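Local structure of capsid Protein (Unidentified, 4DMI) at the interface of chains A and B. The protein forms pentamers that probably serve as a building unit of a phage capsid shell. Coordinates in Å, arbitrary orientation; residue numbers count along the deposited sequence, not the author numbering. Chains: chain A/B, Capsid Protein.

Contact 1: the interface of chains A and B. Residues chain A 92-93, 131, 156-157; chain B 96, 120, 122.
B:Ser122 inserts between two segments of chain A and bonds to each, its backbone on one side and its hydroxyl on the other. Its amide N points almost straight at the hydroxyl of A:Ser131 (2.9 Å from N to OG, 172° at the hydrogen). That hydroxyl gives its own proton to the carbonyl of A:Ser93, with OG 2.8 Å from O, which fixes its rotation and leaves it to act as acceptor towards chain B. A chi1 of -174° swings the hydroxyl of B:Ser122 away from its own N and towards A:Glu156. There OG of B:Ser122 donates to the backbone O of A:Glu156 at 2.6 Å, coming from above the carbonyl plane. Beside this bond, A:Ser92 donates through OG to the O of B:Ile120, also at 2.6 Å. The packing here is close: CB of A:Ser92 and CG1 of A:Val157 both touch CB of B:Ser122, the former at 3.7 Å and the latter at 3.9 Å.

The contact loosens at the side chain of A:Glu156, which runs extended beyond CG and is poorly ordered, whereas its backbone carbonyl stays closely packed against CG and the carboxylate carbon of B:Glu96, a side chain bent at chi2. The carboxylates, which would repel one another if both are charged, stay well separated, with OE1 of A:Glu156 6.8 Å from OE1 of B:Glu96.

Contact 2: the interface of chains A and B. Residues chain A 70, 92, 158, 160; chain B 96, 117, 119-120.
Strand 158-167 of one subunit of this pentameric phage capsid protein faces the short strands 117 and 119-121 of its neighbour, and A:Gln160 reaches across the seam. Its chain is extended beyond CG (chi2 179°), which carries the amide to the B:Arg119 backbone. There NE2 of A:Gln160 donates to O of B:Arg119 at 2.8 Å, a bent bond in which each partner lies well out of the other's plane. The amide also stacks on that of B:Asn117, the planes 23° apart and the two side chains crossing nearly at right angles. OE1 of A:Gln160 rests against CD1 of B:Ile120 at 3.5 Å and shares a water with the backbone O of B:Asn117.

Within chain A, OD1 of A:Asp70 lies in the plane of this amide and accepts from NE2 of A:Gln160 at 3.1 Å and from NH1 of A:Arg158 at 2.9 Å, the donors arriving from opposite faces of the carboxylate. The second bond, a salt bridge, sets the position of the guanidinium. A:Arg158, extended from CG to NE, then turns NE towards B:Glu96, forming a salt bridge to OE2 at 3.2 Å whose hydrogen bond is weak. The bond from NE to the backbone O of the same glutamate is weak too. NH2 adds a water-mediated link to that O, the water lying at the guanidinium edge. Over one face, offset to the rim, stands NH2 of B:Arg119, 4.0 Å from NH2 of A:Arg158.

Contact 3: the interface of chains A and B. Residues chain A 52, 57, 60, 176; chain B 84, 167, 170-171.
The ring of B:Phe84, at the start of strand 83-92, is the flat group of this mainly apolar contact between subunits of the phage capsid pentamer, and chain A meets it over one face and around its rim. Above that face sits A:Leu57 of helix 55-58. Its CD2 methyl lies towards the CG and CD2 side of the ring, 3.7 Å from B:Phe84 CD2, while its CB comes down nearer CE2. The two side chains cross at about a right angle; a chi1 of -59°, CG anti to the carbonyl carbon, turns the leucine branch towards the ring. A:Ala52 approaches from the same side but beyond the rim, its CB 3.7 Å from CZ of B:Phe84.

At the edge, the backbone O of A:Leu57 lies 3.3 Å from CE2 of B:Phe84, set off to the leucine side of the ring plane. A:Ala60 borders the adjoining edge, with CB 4.0 Å from CD2 of B:Phe84 and slightly to the other side of the plane. A:Pro176, the C-terminal residue, stands farther out beyond CE2.

B:Gly171 borders the methyl of A:Ala52, its CA 4.0 Å from that CB. A water spans the two backbones, 2.7 Å from N of A:Ala52 and 2.5 Å from O of B:Gly171. A:Ala52 has a left-handed backbone conformation (phi 56°), and its N faces this water while its CB faces the phenylalanine.

Contact 1: the interface of chains A and B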
# COMPACT_ATOMS: atom_id res chain seq x y z
N SER A 92 -4.24 22.93 4.92
CA SER A 92 -3.31 23.78 5.66
C SER A 92 -3.53 23.62 7.15
O SER A 92 -4.59 23.97 7.64
CB SER A 92 -3.56 25.25 5.33
OG SER A 92 -3.56 25.49 3.93
N SER A 93 -2.54 23.11 7.89
CA SER A 93 -2.75 22.95 9.33
C SER A 93 -2.92 24.29 10.01
O SER A 93 -2.30 25.29 9.63
CB SER A 93 -1.61 22.17 10.01
OG SER A 93 -0.48 22.98 10.30
N SER A 131 2.96 25.91 10.47
CA SER A 131 1.96 25.09 9.81
C SER A 131 2.60 24.07 8.87
O SER A 131 3.65 24.32 8.27
CB SER A 131 0.98 26.02 9.05
OG SER A 131 0.09 25.31 8.20
N GLU A 156 -6.78 32.45 4.27
CA GLU A 156 -5.45 31.98 4.68
C GLU A 156 -5.24 30.47 4.66
O GLU A 156 -4.12 30.02 4.91
CB GLU A 156 -5.11 32.48 6.08
CG GLU A 156 -5.05 34.00 6.19
CD GLU A 156 -4.79 34.47 7.60
OE1 GLU A 156 -4.72 33.62 8.51
OE2 GLU A 156 -4.65 35.70 7.80
N VAL A 157 -6.28 29.69 4.37
CA VAL A 157 -6.13 28.22 4.37
C VAL A 157 -6.67 27.59 3.10
O VAL A 157 -7.64 28.07 2.51
CB VAL A 157 -6.78 27.53 5.61
CG1 VAL A 157 -6.07 27.95 6.90
CG2 VAL A 157 -8.29 27.85 5.69
N GLU B 96 0.66 29.14 1.57
CA GLU B 96 -0.43 29.03 0.59
C GLU B 96 -0.60 30.30 -0.23
O GLU B 96 -1.29 30.30 -1.25
CB GLU B 96 -1.74 28.62 1.28
CG GLU B 96 -2.23 29.61 2.32
CD GLU B 96 -3.05 30.74 1.73
OE1 GLU B 96 -2.87 31.90 2.16
OE2 GLU B 96 -3.88 30.47 0.84
N ILE B 120 0.81 25.27 0.48
CA ILE B 120 -0.15 24.67 1.39
C ILE B 120 -0.07 25.15 2.83
O ILE B 120 -1.06 25.04 3.56
CB ILE B 120 -0.00 23.11 1.33
CG1 ILE B 120 -1.14 22.39 2.07
CG2 ILE B 120 1.36 22.67 1.85
CD1 ILE B 120 -2.53 22.75 1.56
N SER B 122 0.03 27.45 6.27
CA SER B 122 -0.65 28.66 6.73
C SER B 122 -0.14 29.05 8.10
O SER B 122 -0.79 28.77 9.11
CB SER B 122 -2.15 28.40 6.80
OG SER B 122 -2.88 29.57 7.11

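Contact 2: the interface of chains A and B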
# COMPACT_ATOMS: atom_id res chain seq x y z
N ASP A 70 -8.37 23.11 -5.63
CA ASP A 70 -7.47 23.98 -4.89
C ASP A 70 -8.35 25.11 -4.35
O ASP A 70 -8.61 26.12 -5.04
CB ASP A 70 -6.36 24.50 -5.80
CG ASP A 70 -5.30 25.30 -5.06
OD1 ASP A 70 -5.43 25.50 -3.84
OD2 ASP A 70 -4.34 25.75 -5.72
N SER A 92 -4.24 22.93 4.92
CA SER A 92 -3.31 23.78 5.66
C SER A 92 -3.53 23.62 7.15
O SER A 92 -4.59 23.97 7.64
CB SER A 92 -3.56 25.25 5.33
OG SER A 92 -3.56 25.49 3.93
N ARG A 158 -6.02 26.51 2.67
CA ARG A 158 -6.45 25.79 1.48
C ARG A 158 -6.73 24.31 1.71
O ARG A 158 -6.21 23.71 2.65
CB ARG A 158 -5.38 25.91 0.40
CG ARG A 158 -5.28 27.30 -0.16
CD ARG A 158 -4.28 27.34 -1.27
NE ARG A 158 -4.13 28.71 -1.77
CZ ARG A 158 -4.76 29.18 -2.84
NH1 ARG A 158 -5.56 28.39 -3.54
NH2 ARG A 158 -4.57 30.44 -3.21
N GLN A 160 -6.44 21.19 -0.97
CA GLN A 160 -5.88 20.96 -2.30
C GLN A 160 -5.79 19.48 -2.54
O GLN A 160 -5.50 18.72 -1.63
CB GLN A 160 -4.45 21.51 -2.39
CG GLN A 160 -4.32 22.98 -2.12
CD GLN A 160 -2.88 23.45 -2.21
OE1 GLN A 160 -1.94 22.71 -1.89
NE2 GLN A 160 -2.70 24.69 -2.65
N GLU B 96 0.66 29.14 1.57
CA GLU B 96 -0.43 29.03 0.59
C GLU B 96 -0.60 30.30 -0.23
O GLU B 96 -1.29 30.30 -1.25
CB GLU B 96 -1.74 28.62 1.28
CG GLU B 96 -2.23 29.61 2.32
CD GLU B 96 -3.05 30.74 1.73
OE1 GLU B 96 -2.87 31.90 2.16
OE2 GLU B 96 -3.88 30.47 0.84
N ASN B 117 0.81 19.62 -5.21
CA ASN B 117 0.89 21.07 -5.04
C ASN B 117 1.68 21.41 -3.78
O ASN B 117 1.48 20.77 -2.74
CB ASN B 117 -0.53 21.61 -4.91
CG ASN B 117 -0.64 23.09 -5.19
OD1 ASN B 117 0.27 23.87 -4.91
ND2 ASN B 117 -1.79 23.49 -5.72
N ARG B 119 1.94 24.66 -2.33
CA ARG B 119 1.57 25.93 -1.70
C ARG B 119 0.44 25.70 -0.72
O ARG B 119 -0.74 25.90 -1.03
CB ARG B 119 1.18 26.96 -2.76
CG ARG B 119 2.37 27.47 -3.56
CD ARG B 119 2.01 28.74 -4.31
NE ARG B 119 0.68 28.69 -4.91
CZ ARG B 119 -0.22 29.67 -4.83
NH1 ARG B 119 0.06 30.78 -4.18
NH2 ARG B 119 -1.41 29.53 -5.41
N ILE B 120 0.81 25.27 0.48
CA ILE B 120 -0.15 24.67 1.39
C ILE B 120 -0.07 25.15 2.83
O ILE B 120 -1.06 25.04 3.56
CB ILE B 120 -0.00 23.11 1.33
CG1 ILE B 120 -1.14 22.39 2.07
CG2 ILE B 120 1.36 22.67 1.85
CD1 ILE B 120 -2.53 22.75 1.56
O HOH W 1 -0.85 20.07 -1.39
O HOH W 2 -3.42 32.44 -1.76

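Contact 3: the interface of chains A and B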
# COMPACT_ATOMS: atom_id res chain seq x y z
N ALA A 52 -5.25 -4.04 -17.52
CA ALA A 52 -5.14 -3.05 -16.45
C ALA A 52 -6.19 -3.24 -15.36
O ALA A 52 -6.82 -2.28 -14.90
CB ALA A 52 -5.19 -1.63 -17.02
N LEU A 57 -3.22 -0.08 -11.24
CA LEU A 57 -3.45 0.40 -12.61
C LEU A 57 -4.87 0.92 -12.81
O LEU A 57 -5.08 1.98 -13.40
CB LEU A 57 -3.18 -0.71 -13.63
CG LEU A 57 -1.78 -1.32 -13.63
CD1 LEU A 57 -1.68 -2.37 -14.73
CD2 LEU A 57 -0.70 -0.24 -13.78
N ALA A 60 -5.62 4.45 -11.60
CA ALA A 60 -4.72 5.52 -12.06
C ALA A 60 -5.42 6.82 -12.43
O ALA A 60 -6.53 6.83 -12.96
CB ALA A 60 -3.88 5.03 -13.24
N PRO A 176 -9.80 3.54 -16.69
CA PRO A 176 -9.18 4.82 -17.01
C PRO A 176 -8.66 4.83 -18.44
O PRO A 176 -8.30 3.77 -18.96
CB PRO A 176 -8.00 4.90 -16.02
CG PRO A 176 -7.60 3.48 -15.80
CD PRO A 176 -8.89 2.68 -15.90
N PHE B 84 1.38 3.47 -18.18
CA PHE B 84 1.12 3.73 -16.77
C PHE B 84 2.45 3.98 -16.07
O PHE B 84 3.41 3.22 -16.24
CB PHE B 84 0.47 2.51 -16.11
CG PHE B 84 -0.93 2.22 -16.57
CD1 PHE B 84 -1.17 1.55 -17.76
CD2 PHE B 84 -2.02 2.59 -15.78
CE1 PHE B 84 -2.46 1.26 -18.18
CE2 PHE B 84 -3.32 2.30 -16.19
CZ PHE B 84 -3.54 1.63 -17.40
N ALA B 167 3.57 -0.16 -16.83
CA ALA B 167 2.90 -0.97 -17.84
C ALA B 167 2.71 -0.19 -19.13
O ALA B 167 2.79 1.03 -19.14
CB ALA B 167 1.55 -1.45 -17.31
N SER B 170 -1.88 -0.54 -22.73
CA SER B 170 -2.90 -1.60 -22.71
C SER B 170 -2.89 -2.40 -21.41
O SER B 170 -3.65 -3.35 -21.25
CB SER B 170 -2.72 -2.54 -23.90
OG SER B 170 -2.90 -1.85 -25.12
N GLY B 171 -2.02 -2.02 -20.48
CA GLY B 171 -1.98 -2.70 -19.19
C GLY B 171 -0.97 -3.82 -19.07
O GLY B 171 -0.84 -4.42 -18.01
O HOH W 3 -2.96 -5.30 -17.04

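Contact 1 and contact 2 are neighbouring stretches of one seam: the centres of their C-alpha atoms lie about 6 Å apart, and they share A:Ser92, B:Glu96 and B:Ile120. Contact 3 is remote, its C-alpha centre about 34 Å from that of contact 1 and about 29 Å from that of contact 2. Strands 83-92 and 158-167 of the protein serve both regions, chain A supplying residues from them to the polar seam and chain B to the mainly apolar one. Chain A uses one end of these strands and chain B the opposite end, so the interface is not an exact two-fold and its repetition is compatible with a closed pentamer.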